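PDB 5A04: aldose-aldose oxidoreductase from Caulobacter crescentus, which probably oxidises one aldose while reducing another, using a tightly held NADP cofactor bound in a Rossmann-fold domain. Local coordinates for residues A[124-136]-A[307-320]. Residues are numbered along the deposited sequence; the frame is centred on the assembly and turned at random.
Sequences GRKLMIGYRSRFQ and GREPIVGGDDGLKD. With NDP (NADPH dihydro-nicotinamide-adenine-dinucleotide phosphate), chain G.
Ile129 N donates to Val312 O over 3.0 Å, nearly straight at 166°, the firm backbone link between the edge strand 127-129 and the loop leading into helix 314-333. A water bridges Leu127 O and Gly314 N, whose direct bond is weak. Glycine suits position 314, because a CB there would run into Leu127 CD2; at Gly317 one would press on Ile129 CG1.

Apolar packing centres on Val312, a compact beta-branched residue whose two methyls pack against different neighbours: CG2 meets Met128 CE at 3.7 Å, while CG1 lies against Arg134 CG, also at 3.7 Å. Met128, with CG anti to the backbone N (chi1 -180°) and the chain extended beyond, also lays CG against Pro310 CB. Ile311 CD1 reaches Phe135 CZ at 3.8 Å.

Among polar groups, Tyr131 OH lies 2.6 Å from Asp320 OD2, with ring and carboxylate planes 88° apart; Asn192 hydrogen-bonds to that OD2, and Arg195 forms a salt bridge with OD1. A phenylalanine here, lacking the hydroxyl, is likely to leave Asp320 OD2 more dependent on Asn192 and the water on Gly317 O without one partner. Arg134 NH1 reaches Asp316 OD2 and Ile311 O through separate waters, Asp316 OD1 being salt-bridged to Arg195. At the outer end, Lys126 NZ forms a salt bridge with Glu309 OE2 at 3.2 Å, its long chain, bent at the last torsion, carrying the ammonium to the carboxylate.

Arg132, beyond this interface, gives NE and NH2 to the nicotinamide carboxamide O7N of NADPH and touches glucose. The contact thus joins the Rossmann sheet's edge, beside strand 99-102, to the C-terminal domain, with helix 292-306 against Met128 and helix 182-198 against Tyr131.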
# COMPACT_ATOMS: atom_id res chain seq x y z
N GLY A 124 -6.50 -31.03 -27.28
CA GLY A 124 -7.05 -31.84 -26.21
C GLY A 124 -6.02 -32.04 -25.12
O GLY A 124 -5.89 -33.13 -24.56
N ARG A 125 -5.26 -30.99 -24.83
CA ARG A 125 -4.22 -31.05 -23.81
C ARG A 125 -4.42 -29.96 -22.77
O ARG A 125 -5.04 -28.93 -23.04
CB ARG A 125 -2.83 -30.94 -24.45
CG ARG A 125 -2.46 -32.12 -25.37
CD ARG A 125 -2.45 -33.44 -24.59
NE ARG A 125 -2.08 -34.58 -25.44
CZ ARG A 125 -2.95 -35.41 -25.99
NH1 ARG A 125 -4.25 -35.26 -25.79
NH2 ARG A 125 -2.52 -36.42 -26.75
N LYS A 126 -3.90 -30.18 -21.57
CA LYS A 126 -4.10 -29.23 -20.49
C LYS A 126 -3.05 -28.13 -20.51
O LYS A 126 -1.93 -28.32 -21.00
CB LYS A 126 -4.09 -29.96 -19.15
CG LYS A 126 -5.30 -30.86 -19.00
CD LYS A 126 -5.34 -31.55 -17.65
CE LYS A 126 -6.44 -32.62 -17.63
NZ LYS A 126 -7.76 -32.02 -17.94
N LEU A 127 -3.43 -26.97 -19.98
CA LEU A 127 -2.57 -25.79 -19.92
C LEU A 127 -2.61 -25.21 -18.52
O LEU A 127 -3.69 -24.95 -17.99
CB LEU A 127 -3.02 -24.75 -20.95
CG LEU A 127 -2.34 -23.37 -20.96
CD1 LEU A 127 -0.82 -23.48 -21.18
CD2 LEU A 127 -3.00 -22.50 -22.06
N MET A 128 -1.45 -25.04 -17.91
CA MET A 128 -1.37 -24.49 -16.57
C MET A 128 -0.31 -23.39 -16.55
O MET A 128 0.72 -23.51 -17.21
CB MET A 128 -1.02 -25.58 -15.55
CG MET A 128 -0.92 -25.07 -14.13
SD MET A 128 -0.53 -26.44 -13.01
CE MET A 128 0.06 -25.54 -11.58
N ILE A 129 -0.59 -22.31 -15.82
CA ILE A 129 0.35 -21.21 -15.68
C ILE A 129 1.08 -21.33 -14.33
O ILE A 129 0.48 -21.73 -13.33
CB ILE A 129 -0.36 -19.84 -15.78
CG1 ILE A 129 -1.24 -19.81 -17.04
CG2 ILE A 129 0.65 -18.68 -15.75
CD1 ILE A 129 -0.50 -20.06 -18.35
N GLY A 130 2.35 -20.96 -14.31
CA GLY A 130 3.19 -21.19 -13.15
C GLY A 130 2.99 -20.22 -11.99
O GLY A 130 3.94 -19.55 -11.57
N TYR A 131 1.77 -20.16 -11.46
CA TYR A 131 1.52 -19.35 -10.27
C TYR A 131 1.79 -20.17 -9.00
O TYR A 131 0.87 -20.59 -8.30
CB TYR A 131 0.08 -18.82 -10.29
CG TYR A 131 -0.20 -17.78 -11.37
CD1 TYR A 131 0.47 -16.55 -11.39
CD2 TYR A 131 -1.16 -18.01 -12.36
CE1 TYR A 131 0.20 -15.59 -12.38
CE2 TYR A 131 -1.44 -17.05 -13.34
CZ TYR A 131 -0.75 -15.85 -13.34
OH TYR A 131 -1.03 -14.90 -14.29
N ARG A 132 3.07 -20.36 -8.72
CA ARG A 132 3.51 -21.23 -7.63
C ARG A 132 2.98 -20.81 -6.26
O ARG A 132 2.87 -21.65 -5.36
CB ARG A 132 5.04 -21.29 -7.59
CG ARG A 132 5.71 -19.92 -7.59
CD ARG A 132 7.21 -20.02 -7.34
NE ARG A 132 7.80 -18.70 -7.52
CZ ARG A 132 7.83 -17.75 -6.60
NH1 ARG A 132 7.34 -17.97 -5.37
NH2 ARG A 132 8.35 -16.56 -6.89
N SER A 133 2.67 -19.53 -6.09
CA SER A 133 2.22 -19.05 -4.78
C SER A 133 0.93 -19.73 -4.33
O SER A 133 0.65 -19.78 -3.14
CB SER A 133 2.04 -17.52 -4.79
OG SER A 133 3.28 -16.88 -5.03
N ARG A 134 0.14 -20.25 -5.27
CA ARG A 134 -1.10 -20.93 -4.92
C ARG A 134 -0.82 -22.28 -4.24
O ARG A 134 -1.74 -22.93 -3.77
CB ARG A 134 -1.97 -21.14 -6.15
CG ARG A 134 -2.44 -19.82 -6.81
CD ARG A 134 -3.46 -19.07 -5.94
NE ARG A 134 -4.65 -19.87 -5.68
CZ ARG A 134 -5.70 -19.93 -6.49
NH1 ARG A 134 -5.71 -19.22 -7.62
NH2 ARG A 134 -6.75 -20.69 -6.18
N PHE A 135 0.45 -22.69 -4.21
CA PHE A 135 0.86 -23.95 -3.61
C PHE A 135 1.76 -23.74 -2.40
O PHE A 135 2.32 -24.69 -1.86
CB PHE A 135 1.57 -24.82 -4.65
CG PHE A 135 0.72 -25.05 -5.86
CD1 PHE A 135 -0.26 -26.02 -5.84
CD2 PHE A 135 0.83 -24.22 -6.98
CE1 PHE A 135 -1.09 -26.21 -6.94
CE2 PHE A 135 -0.00 -24.40 -8.08
CZ PHE A 135 -0.97 -25.39 -8.06
N GLN A 136 1.89 -22.48 -1.99
CA GLN A 136 2.83 -22.09 -0.95
C GLN A 136 2.07 -21.97 0.38
O GLN A 136 0.97 -21.43 0.42
CB GLN A 136 3.52 -20.78 -1.34
CG GLN A 136 4.78 -20.43 -0.55
CD GLN A 136 4.46 -19.94 0.84
OE1 GLN A 136 3.45 -19.27 1.06
NE2 GLN A 136 5.34 -20.26 1.80
N GLY A 307 -7.90 -36.40 -14.82
CA GLY A 307 -8.81 -35.72 -15.72
C GLY A 307 -9.51 -34.52 -15.09
O GLY A 307 -10.72 -34.32 -15.26
N ARG A 308 -8.75 -33.71 -14.35
CA ARG A 308 -9.31 -32.51 -13.72
C ARG A 308 -8.63 -31.25 -14.28
O ARG A 308 -7.60 -31.34 -14.94
CB ARG A 308 -9.14 -32.58 -12.20
CG ARG A 308 -9.96 -33.68 -11.54
CD ARG A 308 -9.58 -33.86 -10.09
NE ARG A 308 -10.44 -34.84 -9.42
CZ ARG A 308 -10.11 -35.49 -8.30
NH1 ARG A 308 -8.93 -35.27 -7.72
NH2 ARG A 308 -10.96 -36.35 -7.76
N GLU A 309 -9.21 -30.09 -14.01
CA GLU A 309 -8.66 -28.83 -14.53
C GLU A 309 -7.74 -28.18 -13.50
O GLU A 309 -8.08 -28.12 -12.32
CB GLU A 309 -9.77 -27.86 -14.92
CG GLU A 309 -10.72 -28.39 -15.99
CD GLU A 309 -9.99 -29.01 -17.17
OE1 GLU A 309 -9.02 -28.40 -17.69
OE2 GLU A 309 -10.38 -30.13 -17.59
N PRO A 310 -6.58 -27.69 -13.95
CA PRO A 310 -5.66 -27.02 -13.02
C PRO A 310 -6.32 -25.85 -12.31
O PRO A 310 -7.16 -25.16 -12.91
CB PRO A 310 -4.52 -26.54 -13.92
CG PRO A 310 -4.56 -27.44 -15.11
CD PRO A 310 -6.03 -27.77 -15.31
N ILE A 311 -5.95 -25.60 -11.06
CA ILE A 311 -6.55 -24.49 -10.34
C ILE A 311 -6.04 -23.15 -10.88
O ILE A 311 -6.67 -22.12 -10.67
CB ILE A 311 -6.28 -24.56 -8.84
CG1 ILE A 311 -4.78 -24.46 -8.55
CG2 ILE A 311 -6.87 -25.85 -8.26
CD1 ILE A 311 -4.48 -24.28 -7.07
N VAL A 312 -4.90 -23.17 -11.57
CA VAL A 312 -4.40 -21.98 -12.25
C VAL A 312 -4.19 -22.31 -13.73
O VAL A 312 -3.07 -22.49 -14.21
CB VAL A 312 -3.09 -21.43 -11.60
CG1 VAL A 312 -3.41 -20.74 -10.27
CG2 VAL A 312 -2.06 -22.54 -11.38
N GLY A 313 -5.30 -22.39 -14.45
CA GLY A 313 -5.25 -22.75 -15.86
C GLY A 313 -4.98 -21.55 -16.75
O GLY A 313 -4.76 -20.44 -16.27
N GLY A 314 -4.97 -21.77 -18.06
CA GLY A 314 -4.78 -20.67 -19.00
C GLY A 314 -5.75 -19.52 -18.75
O GLY A 314 -5.41 -18.36 -18.98
N ASP A 315 -6.95 -19.83 -18.29
CA ASP A 315 -7.93 -18.78 -18.01
C ASP A 315 -7.48 -17.83 -16.89
O ASP A 315 -7.78 -16.63 -16.93
CB ASP A 315 -9.28 -19.39 -17.65
CG ASP A 315 -9.21 -20.27 -16.43
OD1 ASP A 315 -8.53 -21.33 -16.49
OD2 ASP A 315 -9.81 -19.90 -15.40
N ASP A 316 -6.75 -18.35 -15.90
CA ASP A 316 -6.23 -17.49 -14.83
C ASP A 316 -5.19 -16.53 -15.41
O ASP A 316 -5.17 -15.34 -15.08
CB ASP A 316 -5.61 -18.34 -13.70
CG ASP A 316 -5.46 -17.56 -12.39
OD1 ASP A 316 -6.40 -16.84 -12.00
OD2 ASP A 316 -4.41 -17.71 -11.73
N GLY A 317 -4.33 -17.05 -16.29
CA GLY A 317 -3.30 -16.23 -16.91
C GLY A 317 -3.94 -15.16 -17.78
O GLY A 317 -3.50 -14.01 -17.81
N LEU A 318 -5.01 -15.55 -18.48
CA LEU A 318 -5.74 -14.63 -19.35
C LEU A 318 -6.40 -13.52 -18.53
O LEU A 318 -6.38 -12.35 -18.93
CB LEU A 318 -6.79 -15.39 -20.15
CG LEU A 318 -7.84 -14.58 -20.92
CD1 LEU A 318 -7.21 -13.67 -21.98
CD2 LEU A 318 -8.84 -15.54 -21.56
N LYS A 319 -6.98 -13.88 -17.40
CA LYS A 319 -7.64 -12.90 -16.55
C LYS A 319 -6.63 -11.86 -16.05
O LYS A 319 -6.94 -10.66 -15.98
CB LYS A 319 -8.34 -13.58 -15.38
CG LYS A 319 -9.68 -14.22 -15.77
CD LYS A 319 -10.17 -15.16 -14.68
CE LYS A 319 -11.50 -15.79 -15.06
NZ LYS A 319 -11.85 -16.86 -14.07
N ASP A 320 -5.42 -12.31 -15.74
CA ASP A 320 -4.38 -11.34 -15.36
C ASP A 320 -4.05 -10.41 -16.52
O ASP A 320 -3.96 -9.19 -16.33
CB ASP A 320 -3.11 -12.05 -14.87
CG ASP A 320 -3.15 -12.39 -13.39
OD1 ASP A 320 -4.06 -11.91 -12.68
OD2 ASP A 320 -2.25 -13.12 -12.93
PA NDP G . 16.71 -16.27 -18.08
O1A NDP G . 17.13 -15.16 -18.99
O2A NDP G . 17.53 -16.55 -16.85
O5B NDP G . 16.58 -17.67 -18.93
C5B NDP G . 15.83 -17.44 -20.09
C4B NDP G . 16.16 -18.61 -21.02
O4B NDP G . 15.24 -18.67 -22.11
C3B NDP G . 17.57 -18.42 -21.62
O3B NDP G . 18.55 -18.93 -20.78
C2B NDP G . 17.47 -19.34 -22.85
O2B NDP G . 17.62 -20.60 -22.55
C1B NDP G . 15.94 -19.17 -23.23
N9A NDP G . 15.75 -18.27 -24.38
C8A NDP G . 15.16 -18.59 -25.60
N7A NDP G . 15.15 -17.56 -26.46
C5A NDP G . 15.76 -16.51 -25.76
C6A NDP G . 16.04 -15.18 -26.12
N6A NDP G . 15.69 -14.70 -27.36
N1A NDP G . 16.66 -14.32 -25.24
C2A NDP G . 16.97 -14.87 -24.01
N3A NDP G . 16.76 -16.11 -23.54
C4A NDP G . 16.15 -16.93 -24.45
O3 NDP G . 15.18 -15.77 -17.67
PN NDP G . 14.54 -16.43 -16.33
O1N NDP G . 14.67 -17.90 -16.27
O2N NDP G . 14.64 -15.52 -15.12
O5D NDP G . 12.85 -16.17 -16.70
C5D NDP G . 12.39 -16.96 -17.76
C4D NDP G . 10.85 -17.07 -17.62
O4D NDP G . 10.55 -17.57 -16.28
C3D NDP G . 10.15 -15.65 -17.70
O3D NDP G . 8.86 -15.78 -18.32
C2D NDP G . 9.97 -15.26 -16.24
O2D NDP G . 8.82 -14.45 -16.05
C1D NDP G . 9.70 -16.67 -15.60
N1N NDP G . 10.12 -16.68 -14.20
C2N NDP G . 9.25 -17.10 -13.22
C3N NDP G . 9.67 -17.13 -11.92
C7N NDP G . 8.75 -17.57 -10.87
O7N NDP G . 9.02 -17.46 -9.66
N7N NDP G . 7.53 -18.14 -11.24
C4N NDP G . 11.04 -16.72 -11.51
C5N NDP G . 11.88 -16.25 -12.63
C6N NDP G . 11.43 -16.25 -13.88
P2B NDP G . 18.54 -21.58 -23.63
O1X NDP G . 17.83 -21.29 -24.93
O2X NDP G . 19.89 -20.94 -23.45
O3X NDP G . 18.35 -22.97 -23.04
O HOH W 1 -6.24 -24.41 -18.56
O HOH W 2 -0.51 -14.25 -16.94
O HOH W 3 -3.79 -17.39 -9.09
O HOH W 4 -7.27 -19.57 -9.86